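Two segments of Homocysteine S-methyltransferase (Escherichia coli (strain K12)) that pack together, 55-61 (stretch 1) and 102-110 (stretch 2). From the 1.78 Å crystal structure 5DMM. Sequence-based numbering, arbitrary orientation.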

# COMPACT_ATOMS: atom_id res chain seq x y z
N HIS A 55 -9.93 0.93 -10.28
CA HIS A 55 -10.35 1.04 -8.88
C HIS A 55 -11.81 0.56 -8.73
O HIS A 55 -12.16 -0.16 -7.80
CB HIS A 55 -10.21 2.48 -8.36
CG HIS A 55 -8.79 2.92 -8.14
ND1 HIS A 55 -7.89 2.20 -7.39
CD2 HIS A 55 -8.14 4.03 -8.56
CE1 HIS A 55 -6.74 2.85 -7.35
NE2 HIS A 55 -6.86 3.96 -8.05
N LEU A 56 -12.65 0.97 -9.67
CA LEU A 56 -14.06 0.57 -9.64
C LEU A 56 -14.18 -0.95 -9.78
O LEU A 56 -14.97 -1.60 -9.09
CB LEU A 56 -14.85 1.28 -10.73
CG LEU A 56 -16.31 0.86 -10.89
CD1 LEU A 56 -17.10 1.14 -9.60
CD2 LEU A 56 -16.95 1.56 -12.10
N ASP A 57 -13.37 -1.51 -10.68
CA ASP A 57 -13.28 -2.96 -10.88
C ASP A 57 -12.99 -3.71 -9.57
O ASP A 57 -13.60 -4.75 -9.26
CB ASP A 57 -12.17 -3.24 -11.89
CG ASP A 57 -12.38 -4.52 -12.66
OD1 ASP A 57 -12.90 -5.50 -12.07
OD2 ASP A 57 -12.02 -4.53 -13.85
N TYR A 58 -12.04 -3.19 -8.80
CA TYR A 58 -11.67 -3.85 -7.55
C TYR A 58 -12.77 -3.69 -6.49
O TYR A 58 -13.03 -4.63 -5.74
CB TYR A 58 -10.33 -3.31 -7.02
CG TYR A 58 -9.14 -4.01 -7.64
CD1 TYR A 58 -8.89 -5.35 -7.38
CD2 TYR A 58 -8.24 -3.31 -8.47
CE1 TYR A 58 -7.82 -6.00 -7.92
CE2 TYR A 58 -7.14 -3.97 -9.03
CZ TYR A 58 -6.95 -5.33 -8.75
OH TYR A 58 -5.89 -6.03 -9.26
N TYR A 59 -13.40 -2.52 -6.40
CA TYR A 59 -14.51 -2.38 -5.45
C TYR A 59 -15.63 -3.37 -5.80
O TYR A 59 -16.27 -3.93 -4.92
CB TYR A 59 -15.05 -0.95 -5.42
CG TYR A 59 -14.23 0.10 -4.66
CD1 TYR A 59 -13.80 -0.12 -3.35
CD2 TYR A 59 -13.95 1.32 -5.25
CE1 TYR A 59 -13.08 0.86 -2.66
CE2 TYR A 59 -13.23 2.31 -4.56
CZ TYR A 59 -12.80 2.07 -3.27
OH TYR A 59 -12.09 3.03 -2.59
N ARG A 60 -15.87 -3.58 -7.10
CA ARG A 60 -16.87 -4.54 -7.55
C ARG A 60 -16.50 -5.96 -7.15
O ARG A 60 -17.37 -6.76 -6.80
CB ARG A 60 -17.05 -4.47 -9.07
CG ARG A 60 -17.82 -3.26 -9.55
CD ARG A 60 -17.99 -3.29 -11.06
NE ARG A 60 -18.97 -2.29 -11.48
CZ ARG A 60 -18.95 -1.67 -12.65
NH1 ARG A 60 -17.98 -1.93 -13.52
NH2 ARG A 60 -19.89 -0.78 -12.94
N ALA A 61 -15.20 -6.27 -7.19
CA ALA A 61 -14.72 -7.60 -6.86
C ALA A 61 -14.78 -7.87 -5.35
O ALA A 61 -14.64 -9.01 -4.91
CB ALA A 61 -13.30 -7.79 -7.36
N ALA A 102 -13.99 6.63 -8.05
CA ALA A 102 -14.44 5.24 -8.20
C ALA A 102 -15.31 4.79 -7.02
O ALA A 102 -16.27 4.04 -7.20
CB ALA A 102 -13.25 4.30 -8.36
N ARG A 103 -14.97 5.26 -5.83
CA ARG A 103 -15.76 4.98 -4.64
C ARG A 103 -17.15 5.62 -4.73
O ARG A 103 -18.16 5.00 -4.36
CB ARG A 103 -15.04 5.46 -3.38
CG ARG A 103 -15.85 5.25 -2.10
CD ARG A 103 -15.02 5.55 -0.85
NE ARG A 103 -14.59 6.95 -0.80
CZ ARG A 103 -13.72 7.43 0.08
NH1 ARG A 103 -13.18 6.62 0.99
NH2 ARG A 103 -13.39 8.71 0.05
N GLU A 104 -17.20 6.86 -5.20
CA GLU A 104 -18.49 7.52 -5.43
C GLU A 104 -19.33 6.71 -6.42
O GLU A 104 -20.51 6.47 -6.17
CB GLU A 104 -18.29 8.95 -5.95
CG GLU A 104 -17.66 9.89 -4.94
CD GLU A 104 -18.46 9.98 -3.65
OE1 GLU A 104 -19.58 10.54 -3.69
OE2 GLU A 104 -17.99 9.47 -2.61
N ALA A 105 -18.71 6.29 -7.52
CA ALA A 105 -19.39 5.50 -8.55
C ALA A 105 -19.93 4.17 -8.02
O ALA A 105 -21.06 3.78 -8.34
CB ALA A 105 -18.46 5.24 -9.72
N TYR A 106 -19.14 3.47 -7.22
CA TYR A 106 -19.58 2.18 -6.72
C TYR A 106 -20.71 2.34 -5.71
O TYR A 106 -21.65 1.55 -5.69
CB TYR A 106 -18.41 1.40 -6.10
CG TYR A 106 -18.84 -0.01 -5.77
CD1 TYR A 106 -19.30 -0.86 -6.76
CD2 TYR A 106 -18.84 -0.47 -4.46
CE1 TYR A 106 -19.72 -2.15 -6.46
CE2 TYR A 106 -19.26 -1.75 -4.15
CZ TYR A 106 -19.70 -2.58 -5.16
OH TYR A 106 -20.12 -3.86 -4.86
N LEU A 107 -20.62 3.36 -4.86
CA LEU A 107 -21.62 3.56 -3.81
C LEU A 107 -22.92 4.08 -4.39
O LEU A 107 -23.98 3.93 -3.78
CB LEU A 107 -21.10 4.51 -2.73
CG LEU A 107 -20.00 3.94 -1.85
CD1 LEU A 107 -19.45 5.00 -0.91
CD2 LEU A 107 -20.51 2.74 -1.06
N ALA A 108 -22.86 4.68 -5.57
CA ALA A 108 -24.08 5.06 -6.28
C ALA A 108 -24.76 3.79 -6.80
O ALA A 108 -25.97 3.61 -6.66
CB ALA A 108 -23.76 6.03 -7.41
N GLU A 109 -23.96 2.90 -7.39
CA GLU A 109 -24.39 1.59 -7.85
C GLU A 109 -24.85 0.69 -6.71
O GLU A 109 -25.92 0.08 -6.78
CB GLU A 109 -23.24 0.93 -8.63
CG GLU A 109 -23.33 -0.56 -8.89
CD GLU A 109 -22.08 -1.08 -9.61
OE1 GLU A 109 -21.33 -0.24 -10.16
OE2 GLU A 109 -21.84 -2.30 -9.61
N ASN A 110 -24.06 0.61 -5.64
CA ASN A 110 -24.35 -0.26 -4.50
C ASN A 110 -24.20 0.47 -3.17
O ASN A 110 -23.16 0.37 -2.52
CB ASN A 110 -23.43 -1.49 -4.52
CG ASN A 110 -23.75 -2.50 -3.41
OD1 ASN A 110 -24.82 -2.46 -2.80
ND2 ASN A 110 -22.82 -3.42 -3.16
O HOH W 1 -18.60 -6.25 -3.82

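Two helices cross here at 41° between their N-to-C directions, their axes 8.9 Å apart at closest approach, and the contact changes along stretch 1 from apolar to aromatic to charged. Together the two sides bury 425 Å².

His55 opens the contact with its backbone-proximal carbon rather than its imidazole: CB of His55 lies 3.5 Å from CB of Ala102. The Ala102 methyl points toward stretch 1, and CB of Ala102 also sits 3.6 Å from the backbone N of Leu56. The CA atoms of Leu56 and Ala102 are 4.9 Å apart, and a small residue suits so close a place.

Leu56 leaves its helix sideways, but its t, p rotamer brings the end of the side chain nearer to stretch 2. Leu56 CD1 packs 3.7 Å from CB of Tyr106 and 4.3 Å from CB of Ala105, so one branched aliphatic residue packs against two adjacent residues of the partner helix. Asp57 and Tyr58 follow on parts of the helix that do not reach stretch 2, and they take no part.

One turn after His55, Tyr59 points toward the partner and has the largest covered area of stretch 1. The ring of Tyr59 reaches the backbone of stretch 2, with Tyr59 CE2 3.7 Å from N of Arg103 and 4.3 Å from CB of Ala102. The CB of Tyr59 serves a second neighbor, sitting over the face of the Tyr106 ring in a CH-pi contact, 4.2 Å from Tyr59 CB to the ring centroid. Tyr106, with chi1 t, thus offers a broad flat surface to the backbone of stretch 1, and O of Tyr59 lies over the same face. The hydroxyl of Tyr106 is not stranded: Tyr106 OH accepts a hydrogen bond from ND2 of Asn110 (3.2 Å), and a water 3.0 Å from Tyr106 OH donates to O of Arg60 at 3.3 Å, linking the two stretches.

Arg60 closes the contact on the exposed side. Its aliphatic stem runs past the tyrosine, Arg60 CG 3.8 Å from CE1 of Tyr106, and its extended chain carries the guanidinium to Glu109. There Arg60 NH2 forms a salt bridge with Glu109 OE1 at 3.2 Å, supplemented by weak hydrogen bonds from Arg60 NE to Glu109 OE1 and OE2, both 3.4 Å. Glu109 OE1 lies at the edge of the guanidinium, near its plane, where the N-H groups point. Long, flexible charged residues suit this exposed edge of the contact.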